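PDB 3DWO: probable outer membrane protein from Pseudomonas aeruginosa, which probably transports long-chain fatty acids or similar hydrophobic compounds across the outer membrane, as a FadL-type beta-barrel channel. Local coordinates for residues S28-N33 against T99-V104; G113-V118 against G145-L150. All blocks are in the same frame, centred on the assembly; numbering follows the deposited sequence.

Interaction 1. Residues S28-N33 against T99-V104. With C8E ((hydroxyethyloxy)tri(ethyloxy)octane), chain L.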
loop_
_atom_site.group_PDB
_atom_site.type_symbol
_atom_site.label_atom_id
_atom_site.label_comp_id
_atom_site.label_asym_id
_atom_site.label_seq_id
_atom_site.Cartn_x
_atom_site.Cartn_y
_atom_site.Cartn_z
ATOM N N SER A 28 -9.095 15.004 10.821
ATOM C CA SER A 28 -8.699 13.665 10.381
ATOM C C SER A 28 -9.221 12.616 11.358
ATOM O O SER A 28 -9.188 11.417 11.076
ATOM C CB SER A 28 -7.176 13.549 10.287
ATOM O OG SER A 28 -6.581 13.661 11.566
ATOM N N ALA A 29 -9.700 13.074 12.510
ATOM C CA ALA A 29 -10.237 12.172 13.521
ATOM C C ALA A 29 -11.483 11.452 13.006
ATOM O O ALA A 29 -11.837 10.384 13.493
ATOM C CB ALA A 29 -10.574 12.953 14.793
ATOM N N ALA A 30 -12.151 12.047 12.024
ATOM C CA ALA A 30 -13.357 11.454 11.456
ATOM C C ALA A 30 -13.110 10.005 11.020
ATOM O O ALA A 30 -14.037 9.193 10.977
ATOM C CB ALA A 30 -13.839 12.286 10.278
ATOM N N PHE A 31 -11.859 9.677 10.713
ATOM C CA PHE A 31 -11.528 8.322 10.283
ATOM C C PHE A 31 -10.535 7.614 11.203
ATOM O O PHE A 31 -10.792 6.506 11.669
ATOM C CB PHE A 31 -10.966 8.345 8.856
ATOM C CG PHE A 31 -10.487 7.005 8.365
ATOM C CD1 PHE A 31 -11.387 5.975 8.114
ATOM C CD2 PHE A 31 -9.127 6.768 8.170
ATOM C CE1 PHE A 31 -10.941 4.728 7.676
ATOM C CE2 PHE A 31 -8.671 5.522 7.732
ATOM C CZ PHE A 31 -9.579 4.501 7.484
ATOM N N ASN A 32 -9.408 8.266 11.463
ATOM C CA ASN A 32 -8.347 7.698 12.288
ATOM C C ASN A 32 -8.757 7.302 13.714
ATOM O O ASN A 32 -8.403 6.220 14.185
ATOM C CB ASN A 32 -7.160 8.657 12.267
ATOM C CG ASN A 32 -6.627 8.867 10.848
ATOM O OD1 ASN A 32 -6.310 7.902 10.151
ATOM N ND2 ASN A 32 -6.537 10.124 10.414
ATOM N N ASN A 33 -9.483 8.173 14.404
ATOM C CA ASN A 33 -9.985 7.851 15.737
ATOM C C ASN A 33 -11.218 8.714 15.915
ATOM O O ASN A 33 -11.141 9.838 16.412
ATOM C CB ASN A 33 -8.972 8.150 16.849
ATOM C CG ASN A 33 -9.351 7.477 18.170
ATOM O OD1 ASN A 33 -10.526 7.446 18.549
ATOM N ND2 ASN A 33 -8.360 6.932 18.871
ATOM N N THR A 99 -7.296 13.723 0.060
ATOM C CA THR A 99 -7.863 13.264 1.314
ATOM C C THR A 99 -8.795 14.360 1.819
ATOM O O THR A 99 -8.455 15.544 1.783
ATOM C CB THR A 99 -6.764 12.970 2.350
ATOM O OG1 THR A 99 -6.033 11.801 1.951
ATOM C CG2 THR A 99 -7.369 12.733 3.720
ATOM N N GLY A 100 -9.985 13.964 2.259
ATOM C CA GLY A 100 -10.947 14.935 2.746
ATOM C C GLY A 100 -11.554 14.562 4.084
ATOM O O GLY A 100 -11.853 13.395 4.337
ATOM N N PHE A 101 -11.735 15.559 4.944
ATOM C CA PHE A 101 -12.318 15.328 6.259
ATOM C C PHE A 101 -13.352 16.388 6.600
ATOM O O PHE A 101 -13.173 17.578 6.322
ATOM C CB PHE A 101 -11.235 15.329 7.338
ATOM C CG PHE A 101 -10.225 14.227 7.193
ATOM C CD1 PHE A 101 -10.585 12.901 7.415
ATOM C CD2 PHE A 101 -8.907 14.516 6.848
ATOM C CE1 PHE A 101 -9.644 11.875 7.296
ATOM C CE2 PHE A 101 -7.960 13.505 6.727
ATOM C CZ PHE A 101 -8.327 12.179 6.951
ATOM N N LEU A 102 -14.440 15.941 7.210
ATOM C CA LEU A 102 -15.502 16.840 7.619
ATOM C C LEU A 102 -16.007 16.393 8.982
ATOM O O LEU A 102 -16.340 15.223 9.179
ATOM C CB LEU A 102 -16.644 16.821 6.600
ATOM C CG LEU A 102 -17.874 17.638 6.996
ATOM C CD1 LEU A 102 -17.496 19.103 7.150
ATOM C CD2 LEU A 102 -18.949 17.469 5.943
ATOM N N VAL A 103 -16.036 17.322 9.930
ATOM C CA VAL A 103 -16.519 17.019 11.267
ATOM C C VAL A 103 -17.635 17.995 11.620
ATOM O O VAL A 103 -17.464 19.212 11.530
ATOM C CB VAL A 103 -15.401 17.122 12.312
ATOM C CG1 VAL A 103 -15.977 16.891 13.700
ATOM C CG2 VAL A 103 -14.318 16.096 12.013
ATOM N N VAL A 104 -18.775 17.442 12.016
ATOM C CA VAL A 104 -19.944 18.238 12.359
ATOM C C VAL A 104 -20.535 17.828 13.702
ATOM O O VAL A 104 -21.231 16.814 13.796
ATOM C CB VAL A 104 -21.048 18.076 11.292
ATOM C CG1 VAL A 104 -22.241 18.942 11.640
ATOM C CG2 VAL A 104 -20.505 18.429 9.922
HETATM C C1 C8E L . -16.176 13.090 1.988
HETATM C C2 C8E L . -16.037 14.413 2.577
HETATM C C3 C8E L . -14.773 15.084 2.277
HETATM C C4 C8E L . -14.830 16.398 2.890
HETATM C C5 C8E L . -14.556 17.421 1.852
HETATM C C6 C8E L . -14.391 18.724 2.460
#

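Interaction 2. Residues G113-V118 against G145-L150. With C8E ((hydroxyethyloxy)tri(ethyloxy)octane), chain H; C8E ((hydroxyethyloxy)tri(ethyloxy)octane), chain L.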
loop_
_atom_site.group_PDB
_atom_site.type_symbol
_atom_site.label_atom_id
_atom_site.label_comp_id
_atom_site.label_asym_id
_atom_site.label_seq_id
_atom_site.Cartn_x
_atom_site.Cartn_y
_atom_site.Cartn_z
ATOM N N GLY A 113 -18.824 12.413 11.489
ATOM C CA GLY A 113 -17.619 12.517 10.686
ATOM C C GLY A 113 -17.738 11.914 9.297
ATOM O O GLY A 113 -18.309 10.836 9.114
ATOM N N LEU A 114 -17.180 12.618 8.318
ATOM C CA LEU A 114 -17.197 12.194 6.922
ATOM C C LEU A 114 -15.787 12.331 6.371
ATOM O O LEU A 114 -15.077 13.275 6.716
ATOM C CB LEU A 114 -18.131 13.100 6.118
ATOM C CG LEU A 114 -19.372 12.519 5.448
ATOM C CD1 LEU A 114 -20.070 11.559 6.381
ATOM C CD2 LEU A 114 -20.297 13.658 5.042
ATOM N N SER A 115 -15.375 11.404 5.511
ATOM C CA SER A 115 -14.037 11.508 4.948
ATOM C C SER A 115 -13.803 10.677 3.699
ATOM O O SER A 115 -14.488 9.685 3.446
ATOM C CB SER A 115 -12.988 11.123 5.997
ATOM O OG SER A 115 -12.890 9.715 6.136
ATOM N N GLN A 116 -12.830 11.120 2.912
ATOM C CA GLN A 116 -12.418 10.429 1.705
ATOM C C GLN A 116 -10.967 10.103 2.006
ATOM O O GLN A 116 -10.166 11.003 2.266
ATOM C CB GLN A 116 -12.531 11.342 0.486
ATOM C CG GLN A 116 -11.844 10.800 -0.749
ATOM C CD GLN A 116 -10.390 11.209 -0.816
ATOM O OE1 GLN A 116 -10.077 12.398 -0.858
ATOM N NE2 GLN A 116 -9.493 10.230 -0.826
ATOM N N VAL A 117 -10.642 8.815 1.980
ATOM C CA VAL A 117 -9.302 8.341 2.306
ATOM C C VAL A 117 -8.704 7.378 1.271
ATOM O O VAL A 117 -9.409 6.858 0.404
ATOM C CB VAL A 117 -9.340 7.658 3.704
ATOM C CG1 VAL A 117 -8.124 6.793 3.913
ATOM C CG2 VAL A 117 -9.408 8.725 4.792
ATOM N N VAL A 118 -7.392 7.164 1.368
ATOM C CA VAL A 118 -6.661 6.261 0.481
ATOM C C VAL A 118 -5.844 5.319 1.375
ATOM O O VAL A 118 -4.659 5.548 1.617
ATOM C CB VAL A 118 -5.702 7.047 -0.445
ATOM C CG1 VAL A 118 -5.080 6.106 -1.472
ATOM C CG2 VAL A 118 -6.461 8.173 -1.153
ATOM N N GLY A 145 -11.455 5.065 -0.054
ATOM C CA GLY A 145 -12.653 4.837 0.725
ATOM C C GLY A 145 -13.405 6.085 1.143
ATOM O O GLY A 145 -12.815 7.155 1.332
ATOM N N LEU A 146 -14.721 5.941 1.264
ATOM C CA LEU A 146 -15.597 7.019 1.705
ATOM C C LEU A 146 -16.053 6.566 3.089
ATOM O O LEU A 146 -16.464 5.419 3.269
ATOM C CB LEU A 146 -16.780 7.177 0.743
ATOM C CG LEU A 146 -16.332 7.537 -0.679
ATOM C CD1 LEU A 146 -17.538 7.733 -1.594
ATOM C CD2 LEU A 146 -15.487 8.810 -0.633
ATOM N N THR A 147 -15.978 7.465 4.063
ATOM C CA THR A 147 -16.304 7.116 5.439
ATOM C C THR A 147 -17.378 7.939 6.138
ATOM O O THR A 147 -17.613 9.097 5.809
ATOM C CB THR A 147 -15.013 7.183 6.297
ATOM O OG1 THR A 147 -14.088 6.189 5.842
ATOM C CG2 THR A 147 -15.311 6.946 7.750
ATOM N N GLY A 148 -18.019 7.310 7.116
ATOM C CA GLY A 148 -19.039 7.958 7.917
ATOM C C GLY A 148 -18.807 7.488 9.345
ATOM O O GLY A 148 -18.696 6.283 9.587
ATOM N N SER A 149 -18.709 8.414 10.295
ATOM C CA SER A 149 -18.473 8.009 11.676
ATOM C C SER A 149 -19.264 8.821 12.682
ATOM O O SER A 149 -19.788 9.895 12.375
ATOM C CB SER A 149 -16.984 8.095 12.015
ATOM O OG SER A 149 -16.524 9.431 11.930
ATOM N N LEU A 150 -19.325 8.300 13.900
ATOM C CA LEU A 150 -20.066 8.942 14.968
ATOM C C LEU A 150 -19.276 8.853 16.268
ATOM O O LEU A 150 -18.638 7.837 16.538
ATOM C CB LEU A 150 -21.407 8.226 15.133
ATOM C CG LEU A 150 -22.622 9.027 15.582
ATOM C CD1 LEU A 150 -22.914 10.132 14.563
ATOM C CD2 LEU A 150 -23.818 8.087 15.715
HETATM C C2 C8E H . -21.100 -0.025 13.426
HETATM C C3 C8E H . -20.405 1.198 13.031
HETATM C C4 C8E H . -21.232 2.310 13.453
HETATM C C5 C8E H . -21.154 3.379 12.433
HETATM C C6 C8E H . -22.274 4.286 12.588
HETATM C C7 C8E H . -21.685 5.497 12.047
HETATM C C8 C8E H . -22.556 6.009 10.974
HETATM O O9 C8E H . -22.134 6.600 9.763
HETATM C C1 C8E L . -16.176 13.090 1.988
HETATM C C2 C8E L . -16.037 14.413 2.577
HETATM C C3 C8E L . -14.773 15.084 2.277
HETATM C C4 C8E L . -14.830 16.398 2.890
HETATM C C5 C8E L . -14.556 17.421 1.852
HETATM C C6 C8E L . -14.391 18.724 2.460
#

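Interaction 1. Residues S28-N33 against T99-V104
Here the plug meets the wall: in the FadL fold the N-terminal hatch sits inside the beta barrel, and its short helical turn 29-32 rests on strand 93-105. Phe101 carries the contact. Its CG is anti to its own carbonyl carbon (chi1 -63°), which sends the ring off the wall toward residues 28-32. Over one face of the Phe101 ring Ser28 CA stands 3.4 Å from the centroid and only 4° off the normal, a nearly ideal CH-pi contact, while Ser28 CB reaches Phe101 CE2 at 3.6 Å. Ser28 OG belongs to the hatch instead, hydrogen-bonded to Asp26. At the ring edge, near its plane, Phe31 CB approaches Phe101 CE1 at 4.1 Å. The Phe31 ring leads away, with CG anti to the backbone N, and meets His233 and Phe215 edge-to-face. Ala30, in the turn, points its methyl at the wall further along the strand, where CB touches Val103 CG2 at 4.2 Å and sits 4.0 Å from Leu102 O. Apolar contacts and the CH-pi contact thus join hatch to strand, and no hydrogen bond links the two segments. A detergent chain runs along the strand's other side, C3 lying 3.7 Å from Gly100 C. Within the turn, Ser28 O accepts from both Phe31 N and Asn32 N, each at 3.2 Å, and so fixes the backbone that carries Ser28 CA over the ring.

Interaction 2. Residues G113-V118 against G145-L150
Six backbone hydrogen bonds tie strand 113-118 to strand 145-150, two each for the pairs Gly113-Ser149, Ser115-Thr147 and Val117-Gly145. They are not equally good. Val117 N to Gly145 O is the straightest, 2.8 Å with 170° at the hydrogen and the donor in the carbonyl plane, whereas Ser115 N reaches Thr147 O at 3.2 Å, about 40° out of the plane of the Thr147 carbonyl. CA-H...O contacts fill the non-hydrogen-bonded pairs between them, for example Leu114 CA to Thr147 O at 3.3 Å and Gly148 CA to Gly113 O at 3.2 Å.

Among the inward side chains, Ser115 OG lies 3.3 Å from Thr147 CB but 3.7 Å from Thr147 OG1, and both hydroxyls are buried without a polar partner in the model. Ser149 OG sits between its own backbone N and carbonyl carbon, passes 3.5 Å from Gly113 CA and hydrogen-bonds to Ala30 O of the hatch. On the outward face the Leu146 and Gln116 side chains cross obliquely, Leu146 CD2 touching Gln116 CB at 4.0 Å, and Gln116 NE2 hydrogen-bonds to Pro98 O on the preceding strand.

Detergent lies beside both strands, one molecule near Ser115 and another near Gly148. With Ser115, Thr147 and Ser149 turned inward, Leu114, Gln116 and Leu146 outward, and N-to-C directions at 162°, this antiparallel strand pair is the repeating unit of an outer-membrane beta barrel, here of the FadL family.

Overall arrangement
Both contacts lie on the same side of the barrel, their centres about 6 Å apart, and both segments of interaction 1 precede those of interaction 2 in the sequence. Strands 93-105, 110-125 and 138-153 are successive neighbours in the wall. Interaction 2 is a strand-to-strand seam, whereas interaction 1 presses the hatch against the strand next door. A backbone hydrogen bond from Leu102 N to Leu114 O joins strand 93-105 to strand 110-125. The hatch spans both, since Phe31 also touches Ser115, Val117 and Thr147. One detergent chain contacts both sites from outside, so this patch is wall with membrane-facing amphiphile on one side and plug on the other.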